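Local coordinates for apical membrane antigen 1, soluble form (Toxoplasma gondii, PDB 2X2Z), which takes part in host cell invasion as the parasite-surface component of the moving junction, the ring through which the parasite is internalised into its vacuole, at residues V34-D39 / S273-T278; Y167-L172 / D289-H294. All coordinates share one frame; numbering follows the deposited sequence.

How the contacts relate
From the N terminus, the chain first lays down 34-39, which runs into strand 38-42, and then 167-172, beyond strand 162-165; both belong to domain I. The partners, 273-278 and 289-294, come in the same order and share one long domain II loop between helix 258-267 and strand 308-313. Contact 1 thus closes a loop of 233 residues and contact 2 one of 116, and the two closures cross rather than nest. Their centres lie about 10 Å apart and they touch directly: Gln171 NE2 probably donates to Asp35 O (2.7 Å). Together they illustrate how successive points of one excursion from domain II are fastened along domain I.

Contact 1: V34-D39 / S273-T278; sequences VDLGQD and SDQPHT
Asp274 OD2 accepts the backbone N-H of Leu36 at 3.0 Å, on the anti lone pair and nearly straight (162°). The same oxygen also receives Gly31 N, while Asp274 OD1 turns to the hydroxyl of Ser301, so both ends of the carboxylate are occupied. CG of Asp274 stands anti to its own carbonyl carbon (chi1 -63°), which puts OD2 beside the N-H of Leu36. Its main chain takes part as well: Asp274 N donates to Val34 O at 2.9 Å, which brackets Asp35 between a backbone bond and a side-chain bond. Asp35 OD1 comes within 4.0 Å of Asp274 OD2, the two carboxylate planes turned 81° apart. The Ser30 hydroxyl lies between them, bonded to Asp35 OD1 and only weakly to Asp274 OD2. This closeness of like charges is probably eased by the donors around, among them Ala51 N and Gly52 N on Asp35. Val34 CB rests against Ser273 OG (3.6 Å). Apolar contacts add Val34 CG2 on Gln275 CB at 4.0 Å. Leu36 CB meets Asp274 CB at 4.1 Å. Arg48 of strand 45-49 holds Asp274 O. Just beyond, Gly37 and Gln38 both face Glu49 in a classic beta bulge where hairpin 38-42/45-49 begins, and the contact is an example of an irregular domain II loop bonded, partly by an acidic side chain, to the approach of a domain I strand.

Contact 2: Y167-L172 / D289-H294; sequences YVSMQL and DWWPLH
Trp291 reaches across to Tyr167 and Ser169, and its indole can be followed outward atom by atom. Trp291 CB lies 3.7 Å from Ser169 OG, a hydroxyl itself bonded to that of Tyr150. Trp291 CD1 passes nearer to Ser169 OG, at 3.3 Å. Next along the rim, Trp291 NE1 donates to Tyr167 O at 2.7 Å; the acceptor lies in the indole plane, although the bond is bent at hydrogen (137°). Farther out, Trp291 CZ2 touches Tyr167 CE1 at 3.6 Å. The five-membered ring turns its edge to the face of the Tyr167 ring, with Trp291 NE1 over its centre and the planes 61° apart, a T-shaped pair. CG anti to the backbone N (chi1 -175°) swings the tyrosine ring out beside its carbonyl, where it meets both tryptophans: Tyr167 CE2 sits over one face of the other indole, 3.4 Å from Trp290 CG. Val168 CG2 meets Trp290 CE3 at 3.7 Å. Farther along 167-172, Met170 bends at chi3 to bring Met170 CE to Asp289 O (3.2 Å), while its CG lies by Trp290 O, a buried carbonyl with no polar partner in the model. The domain II loop lies against strands 150-157, where Trp291 stacks on Tyr150, and 45-49, where Trp291 meets Tyr47 edge-to-face and Pro292 pairs through its backbone with Arg48; Met170 carries the domain I segment onto Phe193 of strand 193-196.

Contact 1: V34-D39 / S273-T278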
loop_
_atom_site.group_PDB
_atom_site.type_symbol
_atom_site.label_atom_id
_atom_site.label_comp_id
_atom_site.label_asym_id
_atom_site.label_seq_id
_atom_site.Cartn_x
_atom_site.Cartn_y
_atom_site.Cartn_z
ATOM N N VAL A 34 -4.912 5.703 4.402
ATOM C CA VAL A 34 -4.440 6.203 5.697
ATOM C C VAL A 34 -4.328 4.968 6.594
ATOM O O VAL A 34 -5.310 4.302 6.826
ATOM C CB VAL A 34 -5.454 7.173 6.296
ATOM C CG1 VAL A 34 -5.105 7.521 7.707
ATOM C CG2 VAL A 34 -5.508 8.521 5.462
ATOM N N ASP A 35 -3.135 4.694 7.131
ATOM C CA ASP A 35 -2.907 3.631 8.152
ATOM C C ASP A 35 -2.735 4.222 9.570
ATOM O O ASP A 35 -1.741 4.898 9.869
ATOM C CB ASP A 35 -1.653 2.889 7.760
ATOM C CG ASP A 35 -1.223 1.779 8.780
ATOM O OD1 ASP A 35 -1.931 1.485 9.795
ATOM O OD2 ASP A 35 -0.125 1.247 8.529
ATOM N N LEU A 36 -3.722 3.989 10.426
ATOM C CA LEU A 36 -3.694 4.448 11.825
ATOM C C LEU A 36 -4.349 3.354 12.614
ATOM O O LEU A 36 -5.322 3.601 13.351
ATOM C CB LEU A 36 -4.478 5.777 11.983
ATOM C CG LEU A 36 -3.896 7.039 11.307
ATOM C CD1 LEU A 36 -4.745 8.276 11.506
ATOM C CD2 LEU A 36 -2.551 7.304 11.857
ATOM N N GLY A 37 -3.830 2.126 12.496
ATOM C CA GLY A 37 -4.573 0.969 13.004
ATOM C C GLY A 37 -4.413 0.640 14.495
ATOM O O GLY A 37 -5.107 -0.226 15.015
ATOM N N GLN A 38 -3.453 1.246 15.164
ATOM C CA GLN A 38 -3.210 0.988 16.608
ATOM C C GLN A 38 -3.305 2.286 17.448
ATOM O O GLN A 38 -3.544 3.391 16.928
ATOM C CB GLN A 38 -1.827 0.353 16.810
ATOM C CG GLN A 38 -1.847 -1.121 16.534
ATOM C CD GLN A 38 -0.503 -1.782 16.557
ATOM O OE1 GLN A 38 0.534 -1.134 16.701
ATOM N NE2 GLN A 38 -0.503 -3.098 16.419
ATOM N N ASP A 39 -3.150 2.145 18.761
ATOM C CA ASP A 39 -3.294 3.279 19.679
ATOM C C ASP A 39 -2.231 3.104 20.696
ATOM O O ASP A 39 -1.992 1.969 21.132
ATOM C CB ASP A 39 -4.634 3.296 20.368
ATOM C CG ASP A 39 -5.794 3.492 19.386
ATOM O OD1 ASP A 39 -5.965 4.622 18.825
ATOM O OD2 ASP A 39 -6.537 2.492 19.206
ATOM N N SER A 273 -9.030 2.698 4.460
ATOM C CA SER A 273 -8.536 3.911 5.109
ATOM C C SER A 273 -8.990 3.947 6.563
ATOM O O SER A 273 -10.164 3.668 6.843
ATOM C CB SER A 273 -9.093 5.165 4.386
ATOM O OG SER A 273 -8.762 6.379 5.059
ATOM N N ASP A 274 -8.113 4.383 7.468
ATOM C CA ASP A 274 -8.458 4.458 8.876
ATOM C C ASP A 274 -8.779 5.915 9.319
ATOM O O ASP A 274 -8.733 6.234 10.512
ATOM C CB ASP A 274 -7.317 3.875 9.732
ATOM C CG ASP A 274 -7.051 2.411 9.473
ATOM O OD1 ASP A 274 -7.917 1.660 8.937
ATOM O OD2 ASP A 274 -5.910 1.967 9.819
ATOM N N GLN A 275 -9.165 6.769 8.367
ATOM C CA GLN A 275 -9.386 8.192 8.633
ATOM C C GLN A 275 -10.871 8.457 8.972
ATOM O O GLN A 275 -11.752 8.080 8.200
ATOM C CB GLN A 275 -8.967 9.067 7.434
ATOM C CG GLN A 275 -9.032 10.627 7.672
ATOM C CD GLN A 275 -7.800 11.242 8.340
ATOM O OE1 GLN A 275 -7.723 12.454 8.482
ATOM N NE2 GLN A 275 -6.846 10.424 8.762
ATOM N N PRO A 276 -11.126 9.125 10.117
ATOM C CA PRO A 276 -12.463 9.442 10.613
ATOM C C PRO A 276 -13.052 10.562 9.774
ATOM O O PRO A 276 -12.289 11.345 9.189
ATOM C CB PRO A 276 -12.201 9.957 12.039
ATOM C CG PRO A 276 -10.712 10.023 12.200
ATOM C CD PRO A 276 -10.090 9.846 10.869
ATOM N N HIS A 277 -14.373 10.663 9.718
ATOM C CA HIS A 277 -14.986 11.724 8.875
ATOM C C HIS A 277 -14.943 13.115 9.493
ATOM O O HIS A 277 -15.043 14.101 8.761
ATOM C CB HIS A 277 -16.407 11.354 8.411
ATOM C CG HIS A 277 -17.239 10.667 9.457
ATOM N ND1 HIS A 277 -17.693 11.309 10.592
ATOM C CD2 HIS A 277 -17.733 9.403 9.521
ATOM C CE1 HIS A 277 -18.419 10.470 11.317
ATOM N NE2 HIS A 277 -18.461 9.307 10.688
ATOM N N THR A 278 -14.793 13.205 10.825
ATOM C CA THR A 278 -14.622 14.495 11.510
ATOM C C THR A 278 -13.517 14.322 12.532
ATOM O O THR A 278 -13.449 13.299 13.232
ATOM C CB THR A 278 -15.862 14.924 12.284
ATOM O OG1 THR A 278 -16.054 14.022 13.391
ATOM C CG2 THR A 278 -17.135 14.941 11.366
#

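Contact 2: Y167-L172 / D289-H294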
loop_
_atom_site.group_PDB
_atom_site.type_symbol
_atom_site.label_atom_id
_atom_site.label_comp_id
_atom_site.label_asym_id
_atom_site.label_seq_id
_atom_site.Cartn_x
_atom_site.Cartn_y
_atom_site.Cartn_z
ATOM N N TYR A 167 8.511 11.681 11.971
ATOM C CA TYR A 167 7.977 12.142 13.221
ATOM C C TYR A 167 6.531 12.414 13.111
ATOM O O TYR A 167 5.789 12.088 14.034
ATOM C CB TYR A 167 8.689 13.406 13.624
ATOM C CG TYR A 167 8.308 13.915 14.981
ATOM C CD1 TYR A 167 8.702 13.214 16.123
ATOM C CD2 TYR A 167 7.570 15.131 15.144
ATOM C CE1 TYR A 167 8.375 13.644 17.364
ATOM C CE2 TYR A 167 7.258 15.599 16.417
ATOM C CZ TYR A 167 7.703 14.818 17.525
ATOM O OH TYR A 167 7.440 15.150 18.810
ATOM N N VAL A 168 6.119 13.043 11.999
ATOM C CA VAL A 168 4.703 13.189 11.754
ATOM C C VAL A 168 4.068 11.896 11.165
ATOM O O VAL A 168 4.399 11.499 10.055
ATOM C CB VAL A 168 4.398 14.410 10.844
ATOM C CG1 VAL A 168 2.884 14.511 10.664
ATOM C CG2 VAL A 168 4.964 15.693 11.456
ATOM N N SER A 169 3.142 11.265 11.909
ATOM C CA SER A 169 2.456 10.056 11.516
ATOM C C SER A 169 1.066 10.374 10.966
ATOM O O SER A 169 0.328 9.470 10.527
ATOM C CB SER A 169 2.326 9.168 12.733
ATOM O OG SER A 169 1.891 9.899 13.853
ATOM N N MET A 170 0.682 11.640 11.054
ATOM C CA MET A 170 -0.537 12.069 10.363
ATOM C C MET A 170 -0.353 11.806 8.871
ATOM O O MET A 170 0.789 11.926 8.337
ATOM C CB MET A 170 -0.766 13.541 10.611
ATOM C CG MET A 170 -1.030 13.891 12.038
ATOM S SD MET A 170 -1.640 15.606 12.130
ATOM C CE MET A 170 -0.102 16.457 11.903
ATOM N N GLN A 171 -1.457 11.443 8.212
ATOM C CA GLN A 171 -1.451 11.199 6.779
ATOM C C GLN A 171 -2.466 12.001 5.911
ATOM O O GLN A 171 -2.197 12.218 4.717
ATOM C CB GLN A 171 -1.553 9.705 6.531
ATOM C CG GLN A 171 -0.283 8.888 7.068
ATOM C CD GLN A 171 -0.752 7.480 7.518
ATOM O OE1 GLN A 171 -1.143 6.689 6.683
ATOM N NE2 GLN A 171 -0.764 7.210 8.828
ATOM N N LEU A 172 -3.553 12.512 6.514
ATOM C CA LEU A 172 -4.595 13.307 5.799
ATOM C C LEU A 172 -5.071 14.422 6.746
ATOM O O LEU A 172 -5.377 14.188 7.926
ATOM C CB LEU A 172 -5.774 12.412 5.303
ATOM C CG LEU A 172 -7.034 12.951 4.568
ATOM C CD1 LEU A 172 -6.616 13.664 3.287
ATOM C CD2 LEU A 172 -8.031 11.862 4.209
ATOM N N ASP A 289 -1.124 19.339 16.772
ATOM C CA ASP A 289 -0.388 18.153 17.214
ATOM C C ASP A 289 0.396 17.544 16.062
ATOM O O ASP A 289 0.021 17.702 14.901
ATOM C CB ASP A 289 -1.369 17.110 17.779
ATOM C CG ASP A 289 -1.652 17.316 19.267
ATOM O OD1 ASP A 289 -2.826 17.568 19.617
ATOM O OD2 ASP A 289 -0.700 17.199 20.082
ATOM N N TRP A 290 1.476 16.836 16.380
ATOM C CA TRP A 290 2.217 16.115 15.367
ATOM C C TRP A 290 1.640 14.713 15.041
ATOM O O TRP A 290 1.943 14.146 13.986
ATOM C CB TRP A 290 3.648 15.969 15.806
ATOM C CG TRP A 290 4.350 17.255 16.203
ATOM C CD1 TRP A 290 4.643 17.663 17.463
ATOM C CD2 TRP A 290 4.838 18.268 15.322
ATOM N NE1 TRP A 290 5.281 18.882 17.422
ATOM C CE2 TRP A 290 5.444 19.260 16.120
ATOM C CE3 TRP A 290 4.840 18.423 13.936
ATOM C CZ2 TRP A 290 6.018 20.419 15.578
ATOM C CZ3 TRP A 290 5.429 19.569 13.391
ATOM C CH2 TRP A 290 5.993 20.557 14.213
ATOM N N TRP A 291 0.818 14.156 15.933
ATOM C CA TRP A 291 0.252 12.819 15.745
ATOM C C TRP A 291 -1.279 12.918 15.856
ATOM O O TRP A 291 -1.743 13.682 16.641
ATOM C CB TRP A 291 0.810 11.864 16.838
ATOM C CG TRP A 291 2.346 11.890 16.962
ATOM C CD1 TRP A 291 3.235 12.044 15.939
ATOM C CD2 TRP A 291 3.149 11.709 18.156
ATOM N NE1 TRP A 291 4.528 12.027 16.403
ATOM C CE2 TRP A 291 4.517 11.808 17.756
ATOM C CE3 TRP A 291 2.852 11.500 19.519
ATOM C CZ2 TRP A 291 5.599 11.672 18.665
ATOM C CZ3 TRP A 291 3.946 11.371 20.447
ATOM C CH2 TRP A 291 5.298 11.445 20.001
ATOM N N PRO A 292 -2.042 12.085 15.137
ATOM C CA PRO A 292 -3.486 12.055 15.301
ATOM C C PRO A 292 -3.890 11.615 16.703
ATOM O O PRO A 292 -3.236 10.700 17.327
ATOM C CB PRO A 292 -3.931 10.965 14.331
ATOM C CG PRO A 292 -2.719 10.680 13.442
ATOM C CD PRO A 292 -1.583 10.881 14.415
ATOM N N LEU A 293 -4.946 12.246 17.197
ATOM C CA LEU A 293 -5.468 11.883 18.501
ATOM C C LEU A 293 -6.415 10.715 18.373
ATOM O O LEU A 293 -7.148 10.609 17.410
ATOM C CB LEU A 293 -6.162 13.077 19.154
ATOM C CG LEU A 293 -5.315 14.323 19.430
ATOM C CD1 LEU A 293 -6.230 15.577 19.540
ATOM C CD2 LEU A 293 -4.509 14.174 20.675
ATOM N N HIS A 294 -6.376 9.813 19.355
ATOM C CA HIS A 294 -7.428 8.796 19.549
ATOM C C HIS A 294 -8.828 9.457 19.586
ATOM O O HIS A 294 -8.993 10.541 20.102
ATOM C CB HIS A 294 -7.163 8.020 20.847
ATOM C CG HIS A 294 -8.253 7.065 21.201
ATOM N ND1 HIS A 294 -8.253 5.758 20.779
ATOM C CD2 HIS A 294 -9.389 7.225 21.931
ATOM C CE1 HIS A 294 -9.329 5.144 21.256
ATOM N NE2 HIS A 294 -10.032 6.010 21.956
#